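Side-chain contacts in halogenase PltM (Pseudomonas fluorescens, PDB 6BZN), which halogenates phenolic substrates, with versatility toward both substrate and halide, and is a FAD-binding flavoprotein: residues Leu76-Phe81 and Glu85-Ser90; Leu108-Ala113 and Arg418-Gly423; Arg335-Pro340 and Leu362-Lys367; Trp377-Glu380 and Val385-His388. All coordinates share one frame; numbering follows the deposited sequence.

Interaction 1 of 4, residues Leu76-Phe81 and Glu85-Ser90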
loop_
_atom_site.group_PDB
_atom_site.type_symbol
_atom_site.label_atom_id
_atom_site.label_comp_id
_atom_site.label_asym_id
_atom_site.label_seq_id
_atom_site.Cartn_x
_atom_site.Cartn_y
_atom_site.Cartn_z
ATOM N N LEU A 76 -12.938 5.841 -7.482
ATOM C CA LEU A 76 -14.087 6.050 -6.599
ATOM C C LEU A 76 -14.036 7.432 -5.919
ATOM O O LEU A 76 -15.044 8.148 -5.874
ATOM C CB LEU A 76 -14.191 4.947 -5.553
ATOM C CG LEU A 76 -14.739 3.608 -6.073
ATOM C CD1 LEU A 76 -14.442 2.482 -5.094
ATOM C CD2 LEU A 76 -16.242 3.714 -6.336
ATOM N N LEU A 77 -12.865 7.807 -5.406
ATOM C CA LEU A 77 -12.680 9.132 -4.826
ATOM C C LEU A 77 -13.001 10.238 -5.826
ATOM O O LEU A 77 -13.725 11.194 -5.502
ATOM C CB LEU A 77 -11.246 9.303 -4.312
ATOM C CG LEU A 77 -10.990 8.660 -2.957
ATOM C CD1 LEU A 77 -9.490 8.441 -2.739
ATOM C CD2 LEU A 77 -11.588 9.516 -1.843
ATOM N N SER A 78 -12.458 10.087 -7.027
ATOM C CA SER A 78 -12.683 11.016 -8.122
ATOM C C SER A 78 -14.173 11.178 -8.459
ATOM O O SER A 78 -14.661 12.292 -8.604
ATOM C CB SER A 78 -11.913 10.547 -9.356
ATOM O OG SER A 78 -12.082 11.440 -10.443
ATOM N N LYS A 79 -14.885 10.064 -8.543
ATOM C CA LYS A 79 -16.297 10.089 -8.929
ATOM C C LYS A 79 -17.183 10.514 -7.763
ATOM O O LYS A 79 -18.111 11.300 -7.945
ATOM C CB LYS A 79 -16.738 8.732 -9.480
ATOM C CG LYS A 79 -17.952 8.821 -10.402
ATOM C CD LYS A 79 -17.555 9.386 -11.766
ATOM C CE LYS A 79 -18.736 9.570 -12.700
ATOM N NZ LYS A 79 -18.259 9.755 -14.104
ATOM N N ARG A 80 -16.894 9.998 -6.572
ATOM C CA ARG A 80 -17.652 10.344 -5.361
ATOM C C ARG A 80 -17.642 11.847 -5.072
ATOM O O ARG A 80 -18.640 12.372 -4.581
ATOM C CB ARG A 80 -17.111 9.568 -4.154
ATOM C CG ARG A 80 -17.693 9.925 -2.798
ATOM C CD ARG A 80 -19.175 9.608 -2.749
ATOM N NE ARG A 80 -19.746 9.942 -1.453
ATOM C CZ ARG A 80 -20.085 11.168 -1.056
ATOM N NH1 ARG A 80 -19.918 12.217 -1.850
ATOM N NH2 ARG A 80 -20.622 11.337 0.156
ATOM N N PHE A 81 -16.540 12.529 -5.378
ATOM C CA PHE A 81 -16.425 13.961 -5.084
ATOM C C PHE A 81 -16.317 14.857 -6.320
ATOM O O PHE A 81 -16.107 16.062 -6.177
ATOM C CB PHE A 81 -15.271 14.203 -4.088
ATOM C CG PHE A 81 -15.494 13.541 -2.765
ATOM C CD1 PHE A 81 -16.379 14.092 -1.849
ATOM C CD2 PHE A 81 -14.866 12.340 -2.441
ATOM C CE1 PHE A 81 -16.622 13.468 -0.631
ATOM C CE2 PHE A 81 -15.096 11.720 -1.223
ATOM C CZ PHE A 81 -15.980 12.281 -0.315
ATOM N N GLU A 85 -9.304 15.021 -11.823
ATOM C CA GLU A 85 -7.843 14.862 -11.783
ATOM C C GLU A 85 -7.388 13.761 -10.848
ATOM O O GLU A 85 -6.312 13.223 -11.039
ATOM C CB GLU A 85 -7.101 16.178 -11.426
ATOM C CG GLU A 85 -7.030 17.173 -12.580
ATOM C CD GLU A 85 -6.025 18.307 -12.361
ATOM O OE1 GLU A 85 -5.773 18.690 -11.195
ATOM O OE2 GLU A 85 -5.491 18.822 -13.386
ATOM N N ILE A 86 -8.192 13.428 -9.845
ATOM C CA ILE A 86 -7.855 12.321 -8.960
ATOM C C ILE A 86 -7.799 11.001 -9.760
ATOM O O ILE A 86 -6.890 10.196 -9.548
ATOM C CB ILE A 86 -8.813 12.240 -7.748
ATOM C CG1 ILE A 86 -8.627 13.459 -6.851
ATOM C CG2 ILE A 86 -8.547 10.983 -6.927
ATOM C CD1 ILE A 86 -9.594 13.528 -5.694
ATOM N N ALA A 87 -8.736 10.789 -10.688
ATOM C CA ALA A 87 -8.761 9.551 -11.488
ATOM C C ALA A 87 -7.539 9.423 -12.404
ATOM O O ALA A 87 -7.100 8.321 -12.680
ATOM C CB ALA A 87 -10.053 9.432 -12.310
ATOM N N TYR A 88 -6.975 10.540 -12.851
ATOM C CA TYR A 88 -5.712 10.503 -13.615
ATOM C C TYR A 88 -4.621 9.685 -12.932
ATOM O O TYR A 88 -3.889 8.941 -13.595
ATOM C CB TYR A 88 -5.150 11.906 -13.868
ATOM C CG TYR A 88 -6.005 12.797 -14.732
ATOM C CD1 TYR A 88 -7.064 12.282 -15.484
ATOM C CD2 TYR A 88 -5.712 14.152 -14.849
ATOM C CE1 TYR A 88 -7.840 13.097 -16.277
ATOM C CE2 TYR A 88 -6.479 14.974 -15.661
ATOM C CZ TYR A 88 -7.542 14.430 -16.367
ATOM O OH TYR A 88 -8.325 15.192 -17.188
ATOM N N LEU A 89 -4.554 9.794 -11.609
ATOM C CA LEU A 89 -3.514 9.142 -10.840
ATOM C C LEU A 89 -3.636 7.614 -10.835
ATOM O O LEU A 89 -2.703 6.946 -10.439
ATOM C CB LEU A 89 -3.501 9.697 -9.401
ATOM C CG LEU A 89 -3.241 11.202 -9.310
ATOM C CD1 LEU A 89 -3.362 11.676 -7.870
ATOM C CD2 LEU A 89 -1.888 11.571 -9.899
ATOM N N SER A 90 -4.766 7.055 -11.275
ATOM C CA SER A 90 -4.903 5.595 -11.378
ATOM C C SER A 90 -4.388 4.990 -12.673
ATOM O O SER A 90 -4.270 3.781 -12.748
ATOM C CB SER A 90 -6.355 5.171 -11.189
ATOM O OG SER A 90 -7.153 5.493 -12.311
#

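Interaction 2 of 4, residues Leu108-Ala113 and Arg418-Gly423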
loop_
_atom_site.group_PDB
_atom_site.type_symbol
_atom_site.label_atom_id
_atom_site.label_comp_id
_atom_site.label_asym_id
_atom_site.label_seq_id
_atom_site.Cartn_x
_atom_site.Cartn_y
_atom_site.Cartn_z
ATOM N N LEU A 108 2.474 -4.388 -15.225
ATOM C CA LEU A 108 1.478 -5.279 -15.794
ATOM C C LEU A 108 1.140 -6.406 -14.834
ATOM O O LEU A 108 0.370 -7.308 -15.194
ATOM C CB LEU A 108 1.996 -5.829 -17.113
ATOM C CG LEU A 108 2.353 -4.754 -18.138
ATOM C CD1 LEU A 108 2.985 -5.381 -19.378
ATOM C CD2 LEU A 108 1.133 -3.928 -18.500
ATOM N N GLY A 109 1.696 -6.343 -13.621
ATOM C CA GLY A 109 1.414 -7.309 -12.574
ATOM C C GLY A 109 2.495 -7.328 -11.510
ATOM O O GLY A 109 3.456 -6.560 -11.572
ATOM N N PHE A 110 2.296 -8.189 -10.521
ATOM C CA PHE A 110 3.310 -8.508 -9.512
ATOM C C PHE A 110 4.020 -9.777 -9.972
ATOM O O PHE A 110 3.363 -10.727 -10.387
ATOM C CB PHE A 110 2.675 -8.773 -8.136
ATOM C CG PHE A 110 2.260 -7.529 -7.342
ATOM C CD1 PHE A 110 2.597 -6.228 -7.723
ATOM C CD2 PHE A 110 1.574 -7.690 -6.142
ATOM C CE1 PHE A 110 2.226 -5.130 -6.939
ATOM C CE2 PHE A 110 1.184 -6.590 -5.368
ATOM C CZ PHE A 110 1.520 -5.311 -5.763
ATOM N N SER A 111 5.346 -9.797 -9.912
ATOM C CA SER A 111 6.108 -10.998 -10.207
ATOM C C SER A 111 6.982 -11.347 -9.008
ATOM O O SER A 111 7.423 -10.462 -8.254
ATOM C CB SER A 111 6.961 -10.823 -11.460
ATOM O OG SER A 111 7.899 -9.781 -11.296
ATOM N N PHE A 112 7.212 -12.645 -8.838
ATOM C CA PHE A 112 7.953 -13.170 -7.700
ATOM C C PHE A 112 8.964 -14.177 -8.205
ATOM O O PHE A 112 8.576 -15.108 -8.898
ATOM C CB PHE A 112 7.003 -13.837 -6.697
ATOM C CG PHE A 112 5.935 -12.912 -6.175
ATOM C CD1 PHE A 112 4.752 -12.727 -6.878
ATOM C CD2 PHE A 112 6.132 -12.189 -5.010
ATOM C CE1 PHE A 112 3.780 -11.859 -6.412
ATOM C CE2 PHE A 112 5.166 -11.311 -4.542
ATOM C CZ PHE A 112 3.983 -11.152 -5.233
ATOM N N ALA A 113 10.245 -13.982 -7.885
ATOM C CA ALA A 113 11.305 -14.923 -8.231
ATOM C C ALA A 113 11.987 -15.356 -6.948
ATOM O O ALA A 113 12.389 -14.510 -6.138
ATOM C CB ALA A 113 12.306 -14.269 -9.162
ATOM N N ARG A 418 -1.614 -17.961 -4.339
ATOM C CA ARG A 418 -3.001 -18.083 -4.792
ATOM C C ARG A 418 -4.019 -17.699 -3.730
ATOM O O ARG A 418 -5.126 -17.323 -4.072
ATOM C CB ARG A 418 -3.278 -19.511 -5.293
ATOM C CG ARG A 418 -2.432 -19.880 -6.504
ATOM C CD ARG A 418 -1.788 -21.257 -6.384
ATOM N NE ARG A 418 -0.748 -21.388 -7.399
ATOM C CZ ARG A 418 -0.951 -21.641 -8.694
ATOM N NH1 ARG A 418 -2.177 -21.877 -9.175
ATOM N NH2 ARG A 418 0.082 -21.661 -9.523
ATOM N N VAL A 419 -3.648 -17.794 -2.452
ATOM C CA VAL A 419 -4.502 -17.318 -1.348
ATOM C C VAL A 419 -4.612 -15.784 -1.408
ATOM O O VAL A 419 -5.716 -15.227 -1.434
ATOM C CB VAL A 419 -3.981 -17.816 0.022
ATOM C CG1 VAL A 419 -4.782 -17.236 1.184
ATOM C CG2 VAL A 419 -4.016 -19.338 0.076
ATOM N N TRP A 420 -3.476 -15.110 -1.503
ATOM C CA TRP A 420 -3.460 -13.659 -1.738
ATOM C C TRP A 420 -4.200 -13.285 -3.033
ATOM O O TRP A 420 -5.058 -12.399 -3.041
ATOM C CB TRP A 420 -2.022 -13.128 -1.804
ATOM C CG TRP A 420 -1.940 -11.789 -2.478
ATOM C CD1 TRP A 420 -2.306 -10.584 -1.952
ATOM C CD2 TRP A 420 -1.502 -11.530 -3.806
ATOM N NE1 TRP A 420 -2.123 -9.589 -2.880
ATOM C CE2 TRP A 420 -1.630 -10.143 -4.027
ATOM C CE3 TRP A 420 -1.008 -12.343 -4.845
ATOM C CZ2 TRP A 420 -1.285 -9.543 -5.238
ATOM C CZ3 TRP A 420 -0.657 -11.750 -6.041
ATOM C CH2 TRP A 420 -0.805 -10.362 -6.235
ATOM N N LEU A 421 -3.855 -13.952 -4.132
ATOM C CA LEU A 421 -4.388 -13.554 -5.431
ATOM C C LEU A 421 -5.902 -13.655 -5.492
ATOM O O LEU A 421 -6.546 -12.732 -5.934
ATOM C CB LEU A 421 -3.768 -14.375 -6.554
ATOM C CG LEU A 421 -4.143 -13.945 -7.974
ATOM C CD1 LEU A 421 -3.542 -12.596 -8.316
ATOM C CD2 LEU A 421 -3.678 -14.987 -8.978
ATOM N N SER A 422 -6.458 -14.791 -5.068
ATOM C CA SER A 422 -7.895 -14.998 -5.099
ATOM C C SER A 422 -8.641 -13.956 -4.265
ATOM O O SER A 422 -9.683 -13.458 -4.693
ATOM C CB SER A 422 -8.277 -16.427 -4.671
ATOM O OG SER A 422 -7.849 -16.760 -3.346
ATOM N N GLY A 423 -8.097 -13.610 -3.107
ATOM C CA GLY A 423 -8.685 -12.582 -2.267
ATOM C C GLY A 423 -8.636 -11.204 -2.884
ATOM O O GLY A 423 -9.651 -10.504 -2.947
#

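Interaction 3 of 4, residues Arg335-Pro340 and Leu362-Lys367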
loop_
_atom_site.group_PDB
_atom_site.type_symbol
_atom_site.label_atom_id
_atom_site.label_comp_id
_atom_site.label_asym_id
_atom_site.label_seq_id
_atom_site.Cartn_x
_atom_site.Cartn_y
_atom_site.Cartn_z
ATOM N N ARG A 335 -12.781 14.654 18.163
ATOM C CA ARG A 335 -12.184 15.761 17.401
ATOM C C ARG A 335 -10.987 15.397 16.526
ATOM O O ARG A 335 -10.320 16.298 16.010
ATOM C CB ARG A 335 -11.776 16.885 18.366
ATOM C CG ARG A 335 -12.936 17.477 19.162
ATOM C CD ARG A 335 -13.799 18.336 18.261
ATOM N NE ARG A 335 -14.932 18.961 18.943
ATOM C CZ ARG A 335 -15.686 19.937 18.423
ATOM N NH1 ARG A 335 -15.440 20.432 17.209
ATOM N NH2 ARG A 335 -16.704 20.438 19.128
ATOM N N PHE A 336 -10.733 14.105 16.316
ATOM C CA PHE A 336 -9.611 13.707 15.474
ATOM C C PHE A 336 -9.849 12.389 14.773
ATOM O O PHE A 336 -10.684 11.584 15.176
ATOM C CB PHE A 336 -8.303 13.621 16.265
ATOM C CG PHE A 336 -8.244 12.455 17.216
ATOM C CD1 PHE A 336 -7.774 11.217 16.798
ATOM C CD2 PHE A 336 -8.673 12.593 18.526
ATOM C CE1 PHE A 336 -7.709 10.141 17.674
ATOM C CE2 PHE A 336 -8.615 11.517 19.406
ATOM C CZ PHE A 336 -8.140 10.289 18.976
ATOM N N CYS A 337 -9.076 12.196 13.712
ATOM C CA CYS A 337 -8.945 10.903 13.064
ATOM C C CYS A 337 -7.509 10.774 12.581
ATOM O O CYS A 337 -6.941 11.728 12.022
ATOM C CB CYS A 337 -9.912 10.765 11.895
ATOM S SG CYS A 337 -9.620 9.289 10.874
ATOM N N LEU A 338 -6.923 9.607 12.839
ATOM C CA LEU A 338 -5.651 9.228 12.255
ATOM C C LEU A 338 -5.950 8.465 10.979
ATOM O O LEU A 338 -6.695 7.486 10.996
ATOM C CB LEU A 338 -4.851 8.319 13.190
ATOM C CG LEU A 338 -4.082 8.940 14.353
ATOM C CD1 LEU A 338 -4.889 9.934 15.144
ATOM C CD2 LEU A 338 -3.508 7.847 15.240
ATOM N N LEU A 339 -5.369 8.910 9.876
ATOM C CA LEU A 339 -5.425 8.124 8.654
ATOM C C LEU A 339 -4.529 6.880 8.789
ATOM O O LEU A 339 -3.765 6.752 9.760
ATOM C CB LEU A 339 -5.062 8.989 7.448
ATOM C CG LEU A 339 -6.113 10.003 6.997
ATOM C CD1 LEU A 339 -5.594 10.694 5.742
ATOM C CD2 LEU A 339 -7.475 9.393 6.722
ATOM N N PRO A 340 -4.639 5.929 7.839
ATOM C CA PRO A 340 -3.947 4.645 8.054
ATOM C C PRO A 340 -2.456 4.683 8.316
ATOM O O PRO A 340 -2.023 4.017 9.245
ATOM C CB PRO A 340 -4.267 3.869 6.783
ATOM C CG PRO A 340 -5.654 4.329 6.484
ATOM C CD PRO A 340 -5.615 5.814 6.742
ATOM N N LEU A 362 -11.993 7.619 1.662
ATOM C CA LEU A 362 -13.296 7.446 1.060
ATOM C C LEU A 362 -14.396 7.215 2.098
ATOM O O LEU A 362 -15.513 7.727 1.955
ATOM C CB LEU A 362 -13.201 6.285 0.081
ATOM C CG LEU A 362 -14.262 6.001 -0.957
ATOM C CD1 LEU A 362 -14.654 7.225 -1.765
ATOM C CD2 LEU A 362 -13.699 4.894 -1.844
ATOM N N ARG A 363 -14.075 6.478 3.156
ATOM C CA ARG A 363 -15.004 6.259 4.253
ATOM C C ARG A 363 -15.128 7.467 5.184
ATOM O O ARG A 363 -16.232 7.773 5.636
ATOM C CB ARG A 363 -14.575 5.048 5.076
ATOM C CG ARG A 363 -14.735 3.729 4.349
ATOM C CD ARG A 363 -14.064 2.610 5.110
ATOM N NE ARG A 363 -14.307 1.284 4.533
ATOM C CZ ARG A 363 -15.359 0.501 4.800
ATOM N NH1 ARG A 363 -16.330 0.888 5.621
ATOM N NH2 ARG A 363 -15.443 -0.700 4.233
ATOM N N LEU A 364 -14.009 8.121 5.480
ATOM C CA LEU A 364 -13.981 9.235 6.441
ATOM C C LEU A 364 -14.634 10.524 5.923
ATOM O O LEU A 364 -15.352 11.204 6.669
ATOM C CB LEU A 364 -12.525 9.526 6.854
ATOM C CG LEU A 364 -12.304 10.704 7.810
ATOM C CD1 LEU A 364 -12.927 10.454 9.173
ATOM C CD2 LEU A 364 -10.807 11.006 7.913
ATOM N N ALA A 365 -14.363 10.886 4.670
ATOM C CA ALA A 365 -14.697 12.229 4.177
ATOM C C ALA A 365 -16.203 12.541 4.251
ATOM O O ALA A 365 -16.565 13.611 4.724
ATOM C CB ALA A 365 -14.141 12.473 2.776
ATOM N N PRO A 366 -17.078 11.590 3.852
ATOM C CA PRO A 366 -18.520 11.842 3.987
ATOM C C PRO A 366 -18.955 12.052 5.424
ATOM O O PRO A 366 -19.863 12.851 5.670
ATOM C CB PRO A 366 -19.157 10.569 3.415
ATOM C CG PRO A 366 -18.137 10.052 2.474
ATOM C CD PRO A 366 -16.835 10.306 3.174
ATOM N N LYS A 367 -18.289 11.376 6.365
ATOM C CA LYS A 367 -18.615 11.516 7.779
ATOM C C LYS A 367 -18.157 12.858 8.329
ATOM O O LYS A 367 -18.826 13.442 9.167
ATOM C CB LYS A 367 -18.021 10.358 8.579
ATOM C CG LYS A 367 -18.535 9.007 8.104
ATOM C CD LYS A 367 -17.896 7.869 8.863
ATOM C CE LYS A 367 -18.279 6.511 8.281
ATOM N NZ LYS A 367 -19.734 6.255 8.451
#

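Interaction 4 of 4, residues Trp377-Glu380 and Val385-His388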
loop_
_atom_site.group_PDB
_atom_site.type_symbol
_atom_site.label_atom_id
_atom_site.label_comp_id
_atom_site.label_asym_id
_atom_site.label_seq_id
_atom_site.Cartn_x
_atom_site.Cartn_y
_atom_site.Cartn_z
ATOM N N TRP A 377 -19.775 16.422 16.805
ATOM C CA TRP A 377 -18.424 15.874 16.778
ATOM C C TRP A 377 -18.243 14.883 17.917
ATOM O O TRP A 377 -17.801 15.232 19.019
ATOM C CB TRP A 377 -17.420 17.014 16.856
ATOM C CG TRP A 377 -17.524 17.949 15.690
ATOM C CD1 TRP A 377 -18.197 19.137 15.642
ATOM C CD2 TRP A 377 -16.952 17.761 14.395
ATOM N NE1 TRP A 377 -18.060 19.711 14.401
ATOM C CE2 TRP A 377 -17.303 18.886 13.614
ATOM C CE3 TRP A 377 -16.166 16.761 13.820
ATOM C CZ2 TRP A 377 -16.893 19.032 12.285
ATOM C CZ3 TRP A 377 -15.762 16.907 12.487
ATOM C CH2 TRP A 377 -16.122 18.030 11.742
ATOM N N GLN A 378 -18.607 13.638 17.636
ATOM C CA GLN A 378 -18.537 12.553 18.608
ATOM C C GLN A 378 -17.843 11.337 17.995
ATOM O O GLN A 378 -18.084 11.001 16.824
ATOM C CB GLN A 378 -19.943 12.162 19.060
ATOM C CG GLN A 378 -20.706 13.281 19.773
ATOM C CD GLN A 378 -20.166 13.544 21.172
ATOM O OE1 GLN A 378 -20.144 12.642 22.002
ATOM N NE2 GLN A 378 -19.731 14.770 21.438
ATOM N N ARG A 379 -17.019 10.676 18.803
ATOM C CA ARG A 379 -16.268 9.489 18.386
ATOM C C ARG A 379 -17.132 8.474 17.637
ATOM O O ARG A 379 -16.713 7.942 16.604
ATOM C CB ARG A 379 -15.622 8.825 19.607
ATOM C CG ARG A 379 -15.031 7.436 19.366
ATOM C CD ARG A 379 -14.242 6.919 20.558
ATOM N NE ARG A 379 -14.174 5.457 20.528
ATOM C CZ ARG A 379 -13.325 4.745 19.781
ATOM N NH1 ARG A 379 -12.426 5.334 18.988
ATOM N NH2 ARG A 379 -13.369 3.428 19.830
ATOM N N GLU A 380 -18.327 8.196 18.162
ATOM C CA GLU A 380 -19.183 7.160 17.583
ATOM C C GLU A 380 -19.547 7.413 16.112
ATOM O O GLU A 380 -19.746 6.465 15.361
ATOM C CB GLU A 380 -20.450 6.945 18.441
ATOM C CG GLU A 380 -21.209 5.639 18.172
ATOM C CD GLU A 380 -20.460 4.348 18.545
ATOM O OE1 GLU A 380 -19.376 4.391 19.184
ATOM O OE2 GLU A 380 -20.971 3.260 18.188
ATOM N N VAL A 385 -14.869 4.087 10.508
ATOM C CA VAL A 385 -13.546 4.425 9.986
ATOM C C VAL A 385 -12.482 3.638 10.775
ATOM O O VAL A 385 -11.574 3.021 10.190
ATOM C CB VAL A 385 -13.288 5.949 10.016
ATOM C CG1 VAL A 385 -11.882 6.285 9.561
ATOM C CG2 VAL A 385 -14.290 6.661 9.116
ATOM N N GLU A 386 -12.604 3.638 12.096
ATOM C CA GLU A 386 -11.701 2.860 12.938
ATOM C C GLU A 386 -11.793 1.358 12.683
ATOM O O GLU A 386 -10.781 0.674 12.613
ATOM C CB GLU A 386 -12.004 3.131 14.409
ATOM C CG GLU A 386 -11.070 2.425 15.367
ATOM C CD GLU A 386 -11.277 2.891 16.784
ATOM O OE1 GLU A 386 -11.985 2.202 17.540
ATOM O OE2 GLU A 386 -10.772 3.979 17.131
ATOM N N ARG A 387 -13.018 0.850 12.598
ATOM C CA ARG A 387 -13.231 -0.565 12.349
ATOM C C ARG A 387 -12.559 -1.004 11.048
ATOM O O ARG A 387 -11.831 -1.986 11.041
ATOM C CB ARG A 387 -14.723 -0.895 12.339
ATOM C CG ARG A 387 -15.036 -2.338 11.975
ATOM C CD ARG A 387 -16.506 -2.638 12.212
ATOM N NE ARG A 387 -16.908 -3.930 11.644
ATOM C CZ ARG A 387 -17.910 -4.137 10.783
ATOM N NH1 ARG A 387 -18.679 -3.148 10.336
ATOM N NH2 ARG A 387 -18.159 -5.381 10.363
ATOM N N HIS A 388 -12.794 -0.276 9.959
ATOM C CA HIS A 388 -12.079 -0.550 8.714
ATOM C C HIS A 388 -10.546 -0.523 8.904
ATOM O O HIS A 388 -9.863 -1.481 8.550
ATOM C CB HIS A 388 -12.471 0.419 7.599
ATOM C CG HIS A 388 -11.505 0.393 6.463
ATOM N ND1 HIS A 388 -10.588 1.398 6.244
ATOM C CD2 HIS A 388 -11.220 -0.581 5.571
ATOM C CE1 HIS A 388 -9.824 1.071 5.220
ATOM N NE2 HIS A 388 -10.181 -0.130 4.802
#

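Interaction 1 of 4, residues Leu76-Phe81 and Glu85-Ser90
Ser78 and Ile86 bring the two helices to their closest approach, with CA atoms 5.1 Å apart. The apolar part of the contact rests on beta carbons. Ser78 CB lies 3.9 Å from Ile86 CB, so the serine's methylene, not its hydroxyl, meets the branch point of the isoleucine. The gamma methyl of Ile86 continues the seam: Ile86 CG2 stands anti to its own backbone N and comes within 4.1 Å of Leu77 CB. The leucine therefore joins at its stem, while its CD2 methyl reaches on to Leu362 of helix 352-374. On the other flank the methyl of Ala87 comes up against Ser78, its CB 3.4 Å from Ser78 OG and 3.7 Å from Ser78 CB.

These pairs join the C-terminal part of helix 68-81 to the short helix 84-88, two consecutive helices packed against each other across a three-residue connection. The corner lies within the range assigned to the tryptophan halogenase family. Ile86 is about 8 Å, side chain to side chain, from Ile33, which binds FAD in another structure of this protein.

The two serine hydroxyls bond locally. That of Ser78 is hydrogen-bonded to the carbonyl of Ile83; with OG anti to the backbone N (chi1 -179°), it faces the connection. At the far end, Ser90 OG donates to Ala87 O over 2.9 Å, in the carbonyl plane, and Ser90 N donates to the same oxygen, so two bonds grip that carbonyl.

Interaction 2 of 4, residues Leu108-Ala113 and Arg418-Gly423
Phe110 and Trp420 meet with their ring planes only 16° apart, yet the rings are slid so far along each other that they barely overlap. The centroids, taken for Phe110 and the six-membered ring of Trp420, are 5.7 Å apart. Phe110 CD2 lies against the CZ2-CH2 bond of the indole, 3.5 Å from Trp420 CZ2 and 3.6 Å from Trp420 CH2. As whole side chains the two cross at about a right angle.

Trp420 has CG anti to the backbone N (chi1 161°), which carries the benzo end of the indole out from the helix toward the strand. Phe110 holds CG anti to its carbonyl carbon, beside the backbone N, and presents CD2 to that end. Phe112, two residues along the strand, makes a looser contact, with its CE1 4.5 Å from Trp420 CZ3.

All three rings are buried, and other aromatic groups extend the cluster: Trp420 stacks with Phe350, and His250 meets Phe110 edge-to-face and stacks with Phe112. Phe110 also lies about 4 Å, between side chains, from the FAD-binding residues Ala65 and Ser351. The contact thus joins strand 109-114, paired in its sheet with strands 126-131 and 248-253, to the long helix 410-441.

Interaction 3 of 4, residues Arg335-Pro340 and Leu362-Lys367
Leu364 points its forked end at Cys337, and both methyls of the fork face the sulfur, CD2 the nearer: Cys337 SG is 3.6 Å from Leu364 CD2 and 3.9 Å from Leu364 CD1. The same fork also meets the cysteine's methylene, with Cys337 CB 4.1 Å from each methyl. Both side chains have the first torsion extended. Cys337 SG is anti to its backbone N (chi1 171°), as is Leu364 CG (chi1 177°), so strand and helix each send a side chain into the gap separating their backbones, whose nearest CA atoms, Cys337 and Leu364, are 8.5 Å apart.

Leu339 approaches differently. Its side chain crosses that of Leu364 at about a right angle, and the contact is methyl to methyl, Leu339 CD2 to Leu364 CD2 at 3.9 Å. Leu364 CD2 is therefore shared, touching the sulfur and the second leucine, whereas CD1 meets Cys337 alone of the two.

The strand, 336-338, is an outermost member of the five-stranded parallel sheet of the FAD-binding, Rossmann-like part of the fold, and helix 352-374 packs against it. Leu339, at the N-cap position of helix 340-343, also lies about 4 Å, side chain to side chain, from the FAD-binding Ala34, while Val385 of helix 383-406 touches Cys337. An alanine at Leu364 would lose both methyls and is likely to leave the Cys337 sulfur and the Leu339 methyl without this apolar partner, opening a gap between strand and helix.

With sulfur and methyl groups as the touching parts, the contact depends on shape and burial, and its chemistry imposes little directional constraint.

Interaction 4 of 4, residues Trp377-Glu380 and Val385-His388
Glu386 OE2 is a shared acceptor: Arg379 NH1 reaches it over 2.8 Å in a nearly straight bond (168° at the hydrogen), and the backbone N of Asn331 also donates to it. The second carboxylate oxygen, Glu386 OE1, takes Arg379 NH2 at 2.9 Å. The salt bridge is thus end-on and two-pronged, one nitrogen to each oxygen, and both oxygens are met on the syn side.

The fit is not flat. Guanidinium and carboxylate planes are turned 40° from each other; OE2 lies near the guanidinium plane, whereas OE1 is tilted from it. Extended chains on both sides bridge a CA separation of 9.7 Å between Arg379 and Glu386, the arginine having CG anti to its backbone N (chi1 169°).

The pair ties the loop after helix 352-374 to the start of helix 383-406, away from the annotated sites. Arg379 NH1 also donates to the carbonyl of Val332, so both ions hold the neighbouring 331-332 backbone. Substituting a leucine for Arg379 would probably leave the buried Glu386 carboxylate without its countercharge and the Val332 carbonyl without this donor. Paired charge with two directed bonds probably favours an ionised carboxylate and fixes its rotation.

Interactions 1, 2 and 3 are buried and mainly packing contacts, whereas interaction 4 is partly buried and ionic. Helix 352-374 connects two of them: it supplies one side of interaction 3, and its Leu362 and Ala365 pack on Leu76, Leu77 and Phe81 of interaction 1. Interactions 3 and 4 are neighbours, with centres 8 Å apart, and Val385 lies against Leu364 and Lys367 where helices 352-374 and 383-406 meet. Interaction 2 stands apart, 25 to 32 Å from the other centres, and joins the mixed sheet to helix 410-441 with aromatic rings. Small side chains, a serine and an alanine among them, serve the close corner of interaction 1; long charged chains span the wider gap of interaction 4.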